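Local structure of importin-95 (Chaetomium thermophilum, 4XRI) at residues 515-520 with 525-530; 511-516 with 531-536; 464-469 with 478-483; 557-562 with 584-589; 565-570 with 577-582. The protein probably serves as an importin-beta transport receptor, carrying varied protein cargo into the nucleus and likely binding small GTPases. The protein carries 2 engineered substitutions. One frame throughout, in Å; residues are numbered along the deposited sequence.

Contact 1 of 5, residues 515-520 with 525-530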
# COMPACT_ATOMS: atom_id res chain seq x y z
N THR A 515 30.23 14.02 -5.23
CA THR A 515 31.45 13.31 -4.85
C THR A 515 31.14 11.87 -4.46
O THR A 515 31.81 10.94 -4.91
CB THR A 515 32.17 14.01 -3.68
OG1 THR A 515 32.49 15.36 -4.04
CG2 THR A 515 33.45 13.26 -3.32
N VAL A 516 30.12 11.69 -3.63
CA VAL A 516 29.77 10.37 -3.12
C VAL A 516 29.16 9.49 -4.22
O VAL A 516 29.24 8.26 -4.15
CB VAL A 516 28.81 10.47 -1.91
CG1 VAL A 516 27.47 11.06 -2.33
CG2 VAL A 516 28.62 9.12 -1.24
N THR A 517 28.56 10.11 -5.23
CA THR A 517 27.97 9.36 -6.34
C THR A 517 28.98 9.13 -7.47
O THR A 517 28.69 8.42 -8.44
CB THR A 517 26.73 10.06 -6.92
OG1 THR A 517 27.05 11.42 -7.24
CG2 THR A 517 25.57 10.03 -5.94
N ALA A 518 30.15 9.74 -7.34
CA ALA A 518 31.18 9.69 -8.38
C ALA A 518 31.77 8.29 -8.66
O ALA A 518 31.96 7.94 -9.82
CB ALA A 518 32.30 10.66 -8.04
N PRO A 519 32.07 7.50 -7.61
CA PRO A 519 32.64 6.18 -7.93
C PRO A 519 31.69 5.29 -8.71
O PRO A 519 30.48 5.33 -8.47
CB PRO A 519 32.94 5.58 -6.54
CG PRO A 519 33.06 6.74 -5.64
CD PRO A 519 32.07 7.74 -6.15
N MET A 520 32.23 4.51 -9.63
CA MET A 520 31.43 3.55 -10.37
C MET A 520 31.40 2.22 -9.63
O MET A 520 30.80 1.25 -10.08
CB MET A 520 31.98 3.36 -11.79
CG MET A 520 32.14 4.65 -12.59
SD MET A 520 30.61 5.30 -13.28
CE MET A 520 30.06 6.40 -11.98
N THR A 525 23.30 1.24 -3.47
CA THR A 525 22.19 1.75 -2.67
C THR A 525 22.50 3.15 -2.13
O THR A 525 21.60 3.99 -2.04
CB THR A 525 21.87 0.80 -1.50
OG1 THR A 525 21.60 -0.51 -2.00
CG2 THR A 525 20.67 1.30 -0.71
N VAL A 526 23.76 3.39 -1.79
CA VAL A 526 24.17 4.71 -1.32
C VAL A 526 24.14 5.71 -2.47
O VAL A 526 23.69 6.85 -2.31
CB VAL A 526 25.59 4.68 -0.71
CG1 VAL A 526 26.04 6.08 -0.33
CG2 VAL A 526 25.63 3.76 0.49
N ARG A 527 24.62 5.27 -3.63
CA ARG A 527 24.58 6.08 -4.84
C ARG A 527 23.16 6.53 -5.14
O ARG A 527 22.91 7.71 -5.40
CB ARG A 527 25.14 5.29 -6.03
CG ARG A 527 25.10 6.05 -7.34
CD ARG A 527 25.54 5.19 -8.51
NE ARG A 527 26.89 4.66 -8.33
CZ ARG A 527 27.17 3.37 -8.18
NH1 ARG A 527 26.19 2.47 -8.19
NH2 ARG A 527 28.42 2.98 -8.01
N THR A 528 22.23 5.58 -5.11
CA THR A 528 20.82 5.85 -5.38
C THR A 528 20.22 6.82 -4.37
O THR A 528 19.54 7.79 -4.75
CB THR A 528 20.00 4.55 -5.37
OG1 THR A 528 20.44 3.70 -6.43
CG2 THR A 528 18.52 4.85 -5.55
N ALA A 529 20.47 6.56 -3.10
CA ALA A 529 19.93 7.39 -2.02
C ALA A 529 20.46 8.82 -2.11
O ALA A 529 19.71 9.77 -1.88
CB ALA A 529 20.27 6.79 -0.67
N ALA A 530 21.73 8.96 -2.46
CA ALA A 530 22.37 10.27 -2.54
C ALA A 530 21.88 11.05 -3.75
O ALA A 530 21.73 12.27 -3.70
CB ALA A 530 23.89 10.12 -2.59
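Val516 of helix 503-516 and the adjoining Thr517 pack by apolar contact on Ala530 of helix 524-539. Val516 CG1 lies 3.7 Å from Ala530 CB, while its other methyl, CG2, reaches Val526 CG1 at 4.1 Å, the two valine side chains crossing at about a right angle. Thr517 joins with its methyl: chi1 of 52° sets CG2 opposite its own carbonyl carbon, from where it meets both Ala530 CB (3.7 Å) and the backbone Arg527 O (3.6 Å). Its hydroxyl serves other partners, Leu513 O one turn back and Arg559 NH1. The closest CA atoms across the contact are those of Thr517 and Arg527.

The polar component is a single bond across the turn. Arg527 leaves its helix extended and then bends at chi3 (-58°), which carries the guanidinium to the loop backbone. NH2 donates to Pro519 O over 3.2 Å, nearly straight at 164°; the oxygen lies at the edge of the guanidinium and in its plane, although the donor is tilted from the carbonyl plane. NE, by contrast, is buried here with no partner in the model. An apolar base with an arginine tying down the connecting loop thus closes a helical hairpin, the tight reversal between consecutive helices on which HEAT-repeat proteins are built.

Contact 2 of 5, residues 511-516 with 531-536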
# COMPACT_ATOMS: atom_id res chain seq x y z
N THR A 511 28.25 19.59 -4.37
CA THR A 511 29.60 19.06 -4.49
C THR A 511 29.76 17.75 -3.72
O THR A 511 30.33 16.78 -4.23
CB THR A 511 30.63 20.08 -3.98
OG1 THR A 511 30.86 21.07 -4.99
CG2 THR A 511 31.95 19.40 -3.65
N ASN A 512 29.25 17.72 -2.49
CA ASN A 512 29.33 16.52 -1.66
C ASN A 512 28.56 15.34 -2.25
O ASN A 512 29.05 14.21 -2.27
CB ASN A 512 28.81 16.81 -0.25
CG ASN A 512 29.74 17.71 0.54
OD1 ASN A 512 30.91 17.88 0.19
ND2 ASN A 512 29.23 18.29 1.62
N LEU A 513 27.36 15.62 -2.75
CA LEU A 513 26.51 14.59 -3.31
C LEU A 513 27.07 14.07 -4.63
O LEU A 513 26.96 12.88 -4.94
CB LEU A 513 25.09 15.12 -3.51
CG LEU A 513 24.36 15.40 -2.19
CD1 LEU A 513 23.12 16.24 -2.43
CD2 LEU A 513 24.01 14.10 -1.50
N LEU A 514 27.68 14.96 -5.41
CA LEU A 514 28.34 14.56 -6.65
C LEU A 514 29.60 13.75 -6.37
O LEU A 514 29.98 12.89 -7.16
CB LEU A 514 28.67 15.79 -7.50
CG LEU A 514 27.53 16.37 -8.34
CD1 LEU A 514 27.95 17.66 -9.02
CD2 LEU A 514 27.06 15.35 -9.36
N THR A 515 30.23 14.02 -5.23
CA THR A 515 31.45 13.31 -4.85
C THR A 515 31.14 11.87 -4.46
O THR A 515 31.81 10.94 -4.91
CB THR A 515 32.17 14.01 -3.68
OG1 THR A 515 32.49 15.36 -4.04
CG2 THR A 515 33.45 13.26 -3.32
N VAL A 516 30.12 11.69 -3.63
CA VAL A 516 29.77 10.37 -3.12
C VAL A 516 29.16 9.49 -4.22
O VAL A 516 29.24 8.26 -4.15
CB VAL A 516 28.81 10.47 -1.91
CG1 VAL A 516 27.47 11.06 -2.33
CG2 VAL A 516 28.62 9.12 -1.24
N TYR A 531 21.62 10.34 -4.85
CA TYR A 531 21.05 10.96 -6.04
C TYR A 531 19.67 11.51 -5.74
O TYR A 531 19.30 12.59 -6.22
CB TYR A 531 20.98 9.96 -7.20
CG TYR A 531 22.21 9.94 -8.09
CD1 TYR A 531 22.77 11.12 -8.56
CD2 TYR A 531 22.81 8.74 -8.44
CE1 TYR A 531 23.89 11.10 -9.37
CE2 TYR A 531 23.93 8.71 -9.25
CZ TYR A 531 24.47 9.89 -9.72
OH TYR A 531 25.58 9.87 -10.52
N GLU A 532 18.90 10.78 -4.94
CA GLU A 532 17.57 11.23 -4.53
C GLU A 532 17.67 12.53 -3.74
O GLU A 532 16.87 13.44 -3.92
CB GLU A 532 16.86 10.16 -3.71
CG GLU A 532 15.37 10.43 -3.52
CD GLU A 532 14.71 9.48 -2.54
OE1 GLU A 532 15.43 8.72 -1.85
OE2 GLU A 532 13.47 9.49 -2.46
N VAL A 533 18.67 12.60 -2.86
CA VAL A 533 18.94 13.80 -2.08
C VAL A 533 19.21 14.98 -3.00
O VAL A 533 18.64 16.06 -2.84
CB VAL A 533 20.14 13.61 -1.13
CG1 VAL A 533 20.41 14.89 -0.37
CG2 VAL A 533 19.88 12.46 -0.18
N LEU A 534 20.10 14.76 -3.96
CA LEU A 534 20.47 15.78 -4.93
C LEU A 534 19.25 16.28 -5.69
O LEU A 534 19.11 17.48 -5.94
CB LEU A 534 21.51 15.22 -5.91
CG LEU A 534 22.04 16.19 -6.96
CD1 LEU A 534 22.51 17.48 -6.30
CD2 LEU A 534 23.17 15.55 -7.76
N SER A 535 18.37 15.36 -6.06
CA SER A 535 17.13 15.71 -6.74
C SER A 535 16.29 16.67 -5.90
O SER A 535 15.79 17.68 -6.40
CB SER A 535 16.32 14.45 -7.06
OG SER A 535 15.04 14.79 -7.58
N VAL A 536 16.13 16.35 -4.62
CA VAL A 536 15.30 17.13 -3.71
C VAL A 536 15.92 18.50 -3.41
O VAL A 536 15.20 19.49 -3.27
CB VAL A 536 15.06 16.36 -2.39
CG1 VAL A 536 14.34 17.23 -1.37
CG2 VAL A 536 14.28 15.09 -2.66
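Leu513 and Val533 meet with their side chains crossed at about a right angle, where the C-terminal part of helix 503-516 packs antiparallel on helix 524-539. The axes of the two short helical segments pass 9.5 Å apart, with an angle of 155° between their directions. Leu513 is the wedge: its CD1 enters between Val533 CG1, at 3.7 Å, and the backbone of the next residue, Leu534 CA, also at 3.7 Å. Its CD2 stays with the valine, 3.9 Å from Val533 CG1, so that one valine methyl faces both branches of the leucine. Val533 presents that methyl because CG1 stands opposite its backbone N (chi1 179°).

Leu534 continues the wall beside Val533, with CB 4.0 Å from Leu513 CD1. Farther along, Leu514 starts out to one side but swings its end across, and CD2 comes within 4.2 Å of Leu534 CD2. Cutting Leu513 back to an alanine here would probably open a gap between Val533 and Leu534 and leave Phe467 of helix 455-472, which also packs on this leucine, without part of its support.

Away from the interface, Thr511 O accepts from both Thr515 N and Thr515 OG1, which arrive from opposite faces of its carbonyl plane, while Leu514 O and Tyr531 OH are bonded by Arg559 of helix 546-567. No hydrogen bond passes between the segments. Cohesion between them therefore rests on the close fit of branched aliphatic groups.

Contact 3 of 5, residues 464-469 with 478-483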
# COMPACT_ATOMS: atom_id res chain seq x y z
N ARG A 464 26.29 19.42 8.19
CA ARG A 464 27.69 18.99 8.13
C ARG A 464 27.86 17.58 8.69
O ARG A 464 28.59 16.76 8.12
CB ARG A 464 28.58 19.97 8.88
CG ARG A 464 30.06 19.86 8.54
CD ARG A 464 30.85 21.00 9.14
NE ARG A 464 30.79 20.99 10.60
CZ ARG A 464 31.15 22.01 11.37
NH1 ARG A 464 31.07 21.91 12.69
NH2 ARG A 464 31.58 23.14 10.82
N SER A 465 27.17 17.29 9.79
CA SER A 465 27.26 15.99 10.44
C SER A 465 26.61 14.90 9.59
O SER A 465 27.12 13.78 9.50
CB SER A 465 26.59 16.03 11.82
OG SER A 465 25.19 16.22 11.70
N LEU A 466 25.49 15.24 8.96
CA LEU A 466 24.78 14.31 8.10
C LEU A 466 25.60 13.98 6.86
O LEU A 466 25.68 12.82 6.45
CB LEU A 466 23.42 14.88 7.70
CG LEU A 466 22.45 15.10 8.87
CD1 LEU A 466 21.32 16.01 8.46
CD2 LEU A 466 21.92 13.77 9.38
N PHE A 467 26.21 15.00 6.26
CA PHE A 467 27.07 14.79 5.10
C PHE A 467 28.32 14.02 5.47
O PHE A 467 28.76 13.15 4.72
CB PHE A 467 27.45 16.13 4.46
CG PHE A 467 26.49 16.58 3.39
CD1 PHE A 467 25.77 17.75 3.53
CD2 PHE A 467 26.31 15.82 2.24
CE1 PHE A 467 24.89 18.16 2.54
CE2 PHE A 467 25.43 16.22 1.26
CZ PHE A 467 24.72 17.40 1.41
N ASN A 468 28.89 14.34 6.63
CA ASN A 468 30.06 13.61 7.13
C ASN A 468 29.74 12.13 7.28
O ASN A 468 30.56 11.28 6.94
CB ASN A 468 30.52 14.20 8.47
CG ASN A 468 31.79 13.54 8.98
OD1 ASN A 468 31.78 12.80 9.96
ND2 ASN A 468 32.90 13.81 8.30
N GLY A 469 28.55 11.84 7.78
CA GLY A 469 28.09 10.47 7.92
C GLY A 469 27.86 9.81 6.58
O GLY A 469 28.26 8.67 6.37
N ALA A 478 21.82 5.85 4.37
CA ALA A 478 20.39 5.94 4.09
C ALA A 478 19.69 6.91 5.04
O ALA A 478 18.95 7.79 4.61
CB ALA A 478 19.75 4.57 4.17
N SER A 479 19.95 6.74 6.33
CA SER A 479 19.40 7.62 7.37
C SER A 479 19.81 9.08 7.16
O SER A 479 18.98 9.98 7.24
CB SER A 479 19.84 7.15 8.76
OG SER A 479 19.19 5.95 9.13
N CYS A 480 21.10 9.30 6.91
CA CYS A 480 21.63 10.63 6.61
C CYS A 480 20.93 11.25 5.41
O CYS A 480 20.51 12.41 5.45
CB CYS A 480 23.14 10.56 6.37
SG CYS A 480 24.16 10.32 7.85
N CYS A 481 20.81 10.46 4.35
CA CYS A 481 20.11 10.87 3.13
C CYS A 481 18.67 11.28 3.41
O CYS A 481 18.20 12.32 2.93
CB CYS A 481 20.15 9.74 2.09
SG CYS A 481 21.74 9.55 1.24
N TRP A 482 17.96 10.46 4.19
CA TRP A 482 16.57 10.73 4.54
C TRP A 482 16.42 12.04 5.30
O TRP A 482 15.54 12.86 4.99
CB TRP A 482 15.98 9.59 5.37
CG TRP A 482 14.55 9.83 5.74
CD1 TRP A 482 13.50 9.92 4.87
CD2 TRP A 482 14.00 10.01 7.05
NE1 TRP A 482 12.34 10.15 5.56
CE2 TRP A 482 12.61 10.21 6.90
CE3 TRP A 482 14.55 10.03 8.34
CZ2 TRP A 482 11.77 10.42 7.98
CZ3 TRP A 482 13.70 10.24 9.42
CH2 TRP A 482 12.33 10.43 9.23
N ALA A 483 17.28 12.23 6.29
CA ALA A 483 17.31 13.45 7.09
C ALA A 483 17.59 14.67 6.22
O ALA A 483 16.92 15.69 6.33
CB ALA A 483 18.35 13.33 8.20
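Leu466 and Cys480 use the same first torsion to face each other: the leucine places CG opposite its own carbonyl carbon (chi1 -64°), and the cysteine does likewise with SG (chi1 -74°). Both groups thereby lean across the gap between consecutive helices 455-472 and 477-490, which form an antiparallel hairpin in this HEAT-repeat protein. The axes of the short segments approach to 8.7 Å at 146° between their directions, and the CA atoms of Leu466 and Cys480 are just 5.1 Å apart.

Such proximity goes with small residues at the interface. Ala483 offers a single methyl, and the forked end of Leu466 closes on it from both branches, CD2 at 3.8 Å and CD1 at 4.0 Å from Ala483 CB. Gly469, one turn on from Leu466, contributes bare backbone; a CB built there with standard geometry would collide with the cysteine sulfur.

All four touching residues are buried, and the hairpin is covered from further sides. Leu466 also packs on Leu484 and Ile487, farther along its partner helix, and on Met427 from a loop, while Phe467 turns away to helix 503-516. On the opposing helix, Trp482 stacks its ring with that of Tyr440. At the centre of the contact Cys480 SG sits against the leucine's backbone and the glycine, 3.2 Å from Leu466 O and 3.9 Å from Gly469 CA.

Contact 4 of 5, residues 557-562 with 584-589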
# COMPACT_ATOMS: atom_id res chain seq x y z
N LEU A 557 24.18 15.36 -17.33
CA LEU A 557 24.13 15.00 -18.74
C LEU A 557 25.37 14.22 -19.17
O LEU A 557 25.27 13.23 -19.90
CB LEU A 557 23.97 16.25 -19.60
CG LEU A 557 22.53 16.69 -19.87
CD1 LEU A 557 22.51 18.04 -20.58
CD2 LEU A 557 21.82 15.64 -20.70
N GLN A 558 26.53 14.68 -18.72
CA GLN A 558 27.79 14.02 -19.04
C GLN A 558 27.83 12.59 -18.50
O GLN A 558 28.26 11.66 -19.19
CB GLN A 558 28.96 14.84 -18.47
CG GLN A 558 30.33 14.41 -18.98
CD GLN A 558 31.42 15.37 -18.56
OE1 GLN A 558 31.16 16.45 -18.01
NE2 GLN A 558 32.67 15.00 -18.82
N ARG A 559 27.36 12.42 -17.27
CA ARG A 559 27.29 11.11 -16.63
C ARG A 559 26.29 10.19 -17.33
O ARG A 559 26.54 8.99 -17.48
CB ARG A 559 26.92 11.25 -15.15
CG ARG A 559 28.01 11.87 -14.29
CD ARG A 559 27.67 11.79 -12.81
NE ARG A 559 28.71 12.41 -12.00
CZ ARG A 559 28.72 12.42 -10.67
NH1 ARG A 559 27.75 11.82 -9.99
NH2 ARG A 559 29.70 13.02 -10.01
N LEU A 560 25.16 10.76 -17.75
CA LEU A 560 24.17 10.02 -18.52
C LEU A 560 24.75 9.50 -19.83
O LEU A 560 24.54 8.34 -20.20
CB LEU A 560 22.94 10.89 -18.79
CG LEU A 560 21.77 10.77 -17.81
CD1 LEU A 560 20.70 11.80 -18.13
CD2 LEU A 560 21.20 9.36 -17.88
N GLU A 561 25.46 10.37 -20.53
CA GLU A 561 26.13 10.01 -21.77
C GLU A 561 27.15 8.89 -21.56
O GLU A 561 27.32 8.02 -22.42
CB GLU A 561 26.82 11.23 -22.38
CG GLU A 561 25.86 12.28 -22.92
CD GLU A 561 26.53 13.61 -23.18
OE1 GLU A 561 27.71 13.78 -22.79
OE2 GLU A 561 25.89 14.49 -23.79
N GLU A 562 27.80 8.90 -20.41
CA GLU A 562 28.84 7.91 -20.10
C GLU A 562 28.27 6.52 -19.80
O GLU A 562 29.00 5.54 -19.82
CB GLU A 562 29.69 8.40 -18.94
CG GLU A 562 30.71 9.47 -19.34
CD GLU A 562 31.34 10.17 -18.15
OE1 GLU A 562 30.96 9.86 -17.00
OE2 GLU A 562 32.23 11.02 -18.37
N THR A 584 18.44 5.51 -14.04
CA THR A 584 17.18 5.95 -13.46
C THR A 584 17.39 7.09 -12.48
O THR A 584 16.63 8.06 -12.45
CB THR A 584 16.45 4.79 -12.74
OG1 THR A 584 16.15 3.76 -13.69
CG2 THR A 584 15.16 5.28 -12.11
N SER A 585 18.44 6.97 -11.67
CA SER A 585 18.78 8.01 -10.70
C SER A 585 19.21 9.29 -11.41
O SER A 585 18.82 10.39 -11.02
CB SER A 585 19.90 7.53 -9.77
OG SER A 585 19.46 6.47 -8.94
N LEU A 586 20.02 9.14 -12.45
CA LEU A 586 20.51 10.29 -13.21
C LEU A 586 19.39 11.00 -13.95
O LEU A 586 19.40 12.22 -14.08
CB LEU A 586 21.59 9.84 -14.20
CG LEU A 586 22.97 9.57 -13.59
CD1 LEU A 586 23.88 8.90 -14.61
CD2 LEU A 586 23.59 10.86 -13.09
N CYS A 587 18.42 10.23 -14.43
CA CYS A 587 17.25 10.81 -15.09
C CYS A 587 16.41 11.58 -14.08
O CYS A 587 15.84 12.63 -14.41
CB CYS A 587 16.40 9.72 -15.75
SG CYS A 587 17.05 9.10 -17.33
N THR A 588 16.33 11.07 -12.86
CA THR A 588 15.58 11.73 -11.79
C THR A 588 16.16 13.10 -11.48
O THR A 588 15.43 14.08 -11.34
CB THR A 588 15.58 10.87 -10.50
OG1 THR A 588 14.82 9.68 -10.73
CG2 THR A 588 14.96 11.65 -9.34
N VAL A 589 17.48 13.17 -11.36
CA VAL A 589 18.16 14.43 -11.10
C VAL A 589 18.02 15.38 -12.29
O VAL A 589 17.74 16.56 -12.12
CB VAL A 589 19.66 14.22 -10.81
CG1 VAL A 589 20.34 15.56 -10.58
CG2 VAL A 589 19.85 13.32 -9.60
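Leu586, Leu560 and Arg559 bury most of the surface in this contact, and Leu586 has the largest share. Its CB rests on Leu560, 3.7 Å from Leu560 CD2, as the two leucine side chains slide past each other in opposite directions. Beyond CB the forked end goes to the arginine. Leu586 CD1 lies 3.9 Å from Arg559 CB and equally close to the backbone Arg559 C, so it settles against the helix wall itself; CD2 adds a contact to the aliphatic shaft, 4.2 Å from Arg559 CD.

Leu560 projects aside at first, yet its end bends inward, where CD2 also touches Cys587 SG at 4.2 Å. The side chain of Arg559 takes part with its hydrocarbon portion, which crosses Leu586 at about a right angle. Extended from CG to NE, the chain then leads the guanidinium off to the preceding helices, where NH2 bonds Leu514 O and NH1 bonds Tyr531 OH and Thr517 OG1. With an alanine in place of Leu586, CB would still meet Leu560, but the shaft of Arg559 would probably lose its apolar backing and a gap would be likely to open beside it.

The axes of the segments run 9.8 Å apart at 154°, an antiparallel pair of helices 546-567 and 573-597 with no hydrogen bond across it. This pair lies between two others: Tyr531 of helix 524-539 packs on Leu586 from one neighbour, and Ile615 of helix 605-616 meets Leu560 from the next.

Contact 5 of 5, residues 565-570 with 577-582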
# COMPACT_ATOMS: atom_id res chain seq x y z
N PRO A 565 28.26 3.77 -23.24
CA PRO A 565 29.23 2.70 -23.47
C PRO A 565 29.30 1.72 -22.30
O PRO A 565 29.74 0.58 -22.48
CB PRO A 565 30.56 3.45 -23.63
CG PRO A 565 30.36 4.74 -22.92
CD PRO A 565 28.92 5.09 -23.14
N LEU A 566 28.87 2.15 -21.12
CA LEU A 566 28.78 1.27 -19.96
C LEU A 566 27.79 0.14 -20.21
O LEU A 566 28.04 -1.01 -19.85
CB LEU A 566 28.38 2.06 -18.70
CG LEU A 566 29.48 2.39 -17.69
CD1 LEU A 566 30.65 3.09 -18.35
CD2 LEU A 566 28.91 3.24 -16.56
N GLN A 567 26.66 0.49 -20.82
CA GLN A 567 25.63 -0.46 -21.23
C GLN A 567 26.23 -1.62 -22.03
O GLN A 567 25.81 -2.76 -21.89
CB GLN A 567 24.57 0.27 -22.06
CG GLN A 567 23.66 -0.64 -22.86
CD GLN A 567 22.72 -1.45 -21.99
OE1 GLN A 567 22.80 -2.68 -21.97
NE2 GLN A 567 21.83 -0.77 -21.28
N GLN A 568 27.24 -1.30 -22.84
CA GLN A 568 27.94 -2.27 -23.68
C GLN A 568 28.75 -3.30 -22.89
O GLN A 568 29.01 -4.40 -23.39
CB GLN A 568 28.88 -1.55 -24.66
CG GLN A 568 28.36 -1.40 -26.07
CD GLN A 568 29.49 -1.21 -27.06
OE1 GLN A 568 30.65 -1.51 -26.77
NE2 GLN A 568 29.16 -0.71 -28.25
N GLN A 569 29.17 -2.94 -21.68
CA GLN A 569 30.03 -3.81 -20.88
C GLN A 569 29.24 -4.75 -19.99
O GLN A 569 29.82 -5.60 -19.31
CB GLN A 569 30.97 -2.97 -20.03
CG GLN A 569 31.82 -1.99 -20.82
CD GLN A 569 32.69 -1.13 -19.92
OE1 GLN A 569 32.83 -1.39 -18.73
NE2 GLN A 569 33.29 -0.09 -20.50
N VAL A 570 27.92 -4.60 -19.99
CA VAL A 570 27.04 -5.44 -19.17
C VAL A 570 27.18 -6.92 -19.54
O VAL A 570 27.14 -7.28 -20.71
CB VAL A 570 25.56 -5.02 -19.32
CG1 VAL A 570 24.64 -6.05 -18.67
CG2 VAL A 570 25.34 -3.64 -18.70
N LEU A 577 21.28 -4.53 -13.56
CA LEU A 577 20.54 -3.85 -12.49
C LEU A 577 21.26 -2.59 -12.01
O LEU A 577 20.63 -1.54 -11.83
CB LEU A 577 20.32 -4.79 -11.31
CG LEU A 577 18.96 -5.49 -11.22
CD1 LEU A 577 17.86 -4.47 -10.93
CD2 LEU A 577 18.66 -6.26 -12.49
N ILE A 578 22.56 -2.69 -11.82
CA ILE A 578 23.36 -1.56 -11.36
C ILE A 578 23.34 -0.42 -12.38
O ILE A 578 23.21 0.75 -12.02
CB ILE A 578 24.82 -1.98 -11.09
CG1 ILE A 578 24.88 -2.89 -9.86
CG2 ILE A 578 25.71 -0.76 -10.88
CD1 ILE A 578 26.28 -3.34 -9.51
N LEU A 579 23.45 -0.78 -13.65
CA LEU A 579 23.42 0.20 -14.74
C LEU A 579 22.06 0.88 -14.81
O LEU A 579 21.97 2.09 -15.03
CB LEU A 579 23.76 -0.48 -16.07
CG LEU A 579 23.96 0.34 -17.35
CD1 LEU A 579 22.65 0.57 -18.08
CD2 LEU A 579 24.64 1.67 -17.03
N GLU A 580 21.00 0.10 -14.62
CA GLU A 580 19.65 0.63 -14.71
C GLU A 580 19.32 1.57 -13.56
O GLU A 580 18.65 2.59 -13.75
CB GLU A 580 18.64 -0.52 -14.77
CG GLU A 580 18.62 -1.22 -16.12
CD GLU A 580 17.71 -2.44 -16.15
OE1 GLU A 580 17.06 -2.73 -15.12
OE2 GLU A 580 17.64 -3.10 -17.21
N ASP A 581 19.81 1.25 -12.36
CA ASP A 581 19.65 2.13 -11.21
C ASP A 581 20.39 3.44 -11.42
O ASP A 581 19.92 4.51 -11.02
CB ASP A 581 20.14 1.45 -9.93
CG ASP A 581 19.18 0.39 -9.42
OD1 ASP A 581 19.58 -0.38 -8.51
OD2 ASP A 581 18.04 0.32 -9.92
N MET A 582 21.57 3.36 -12.04
CA MET A 582 22.38 4.54 -12.34
C MET A 582 21.65 5.49 -13.29
O MET A 582 21.55 6.69 -13.02
CB MET A 582 23.72 4.12 -12.95
CG MET A 582 24.70 5.26 -13.16
SD MET A 582 26.24 4.67 -13.89
CE MET A 582 26.50 3.16 -12.95
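Leu579, itself buried, is the centre of the contact and meets Leu566, Gln567 and Val570. With CG opposite its backbone N (chi1 -173°), its forked end reaches toward residues 565-567, a weakly bonded turn continuing helix 546-567. One branch, CD2, meets Leu566 CB at 4.1 Å. The other is approached more closely: Gln567, bent at chi2, brings its amide nitrogen to the CD1 methyl, NE2 3.6 Å from Leu579 CD1, the side chains crossing at about a right angle. Leu566 CD2 in turn lies 4.0 Å from Met582 SD, and Thr563 of helix 546-567 adds to this packed part by touching both Leu579 and Met582.

The other side is looser. There the chain rounds a type I beta turn from Gln567 to Val570, and Val570 CG2 stands 4.4 Å from Leu579 CB. Pro565, Gln568 and Gln569 lie exposed, and a glycerol, probably from the crystallisation liquor, sits about 4 Å from the Leu579 side chain.

No hydrogen bond joins the segments. Contact between a leucine methyl and an amide nitrogen brings little specific polar attraction, so the hairpin end is held chiefly by aliphatic and thioether packing around Leu579.

How the contacts relate
Along the chain contact 3 comes first, then contacts 1 and 2, which share Thr515 and Val516, and then contact 4, which encloses contact 5. Contacts 1 and 2, with centres about 8 Å apart, are two levels of the pair 503-516 and 524-539; contacts 4 and 5, centres about 12 Å apart, share helices 546-567 and 573-597. Contact 3 belongs to the pair before them. The middle pair touches both others, through Phe467 and Cys481 on one side and Arg559 on the other, whereas contacts 3 and 4 stay about 11 Å apart at their nearest atoms. Three stacked helical hairpins thus form a run of the HEAT-repeat solenoid, each resting on the next.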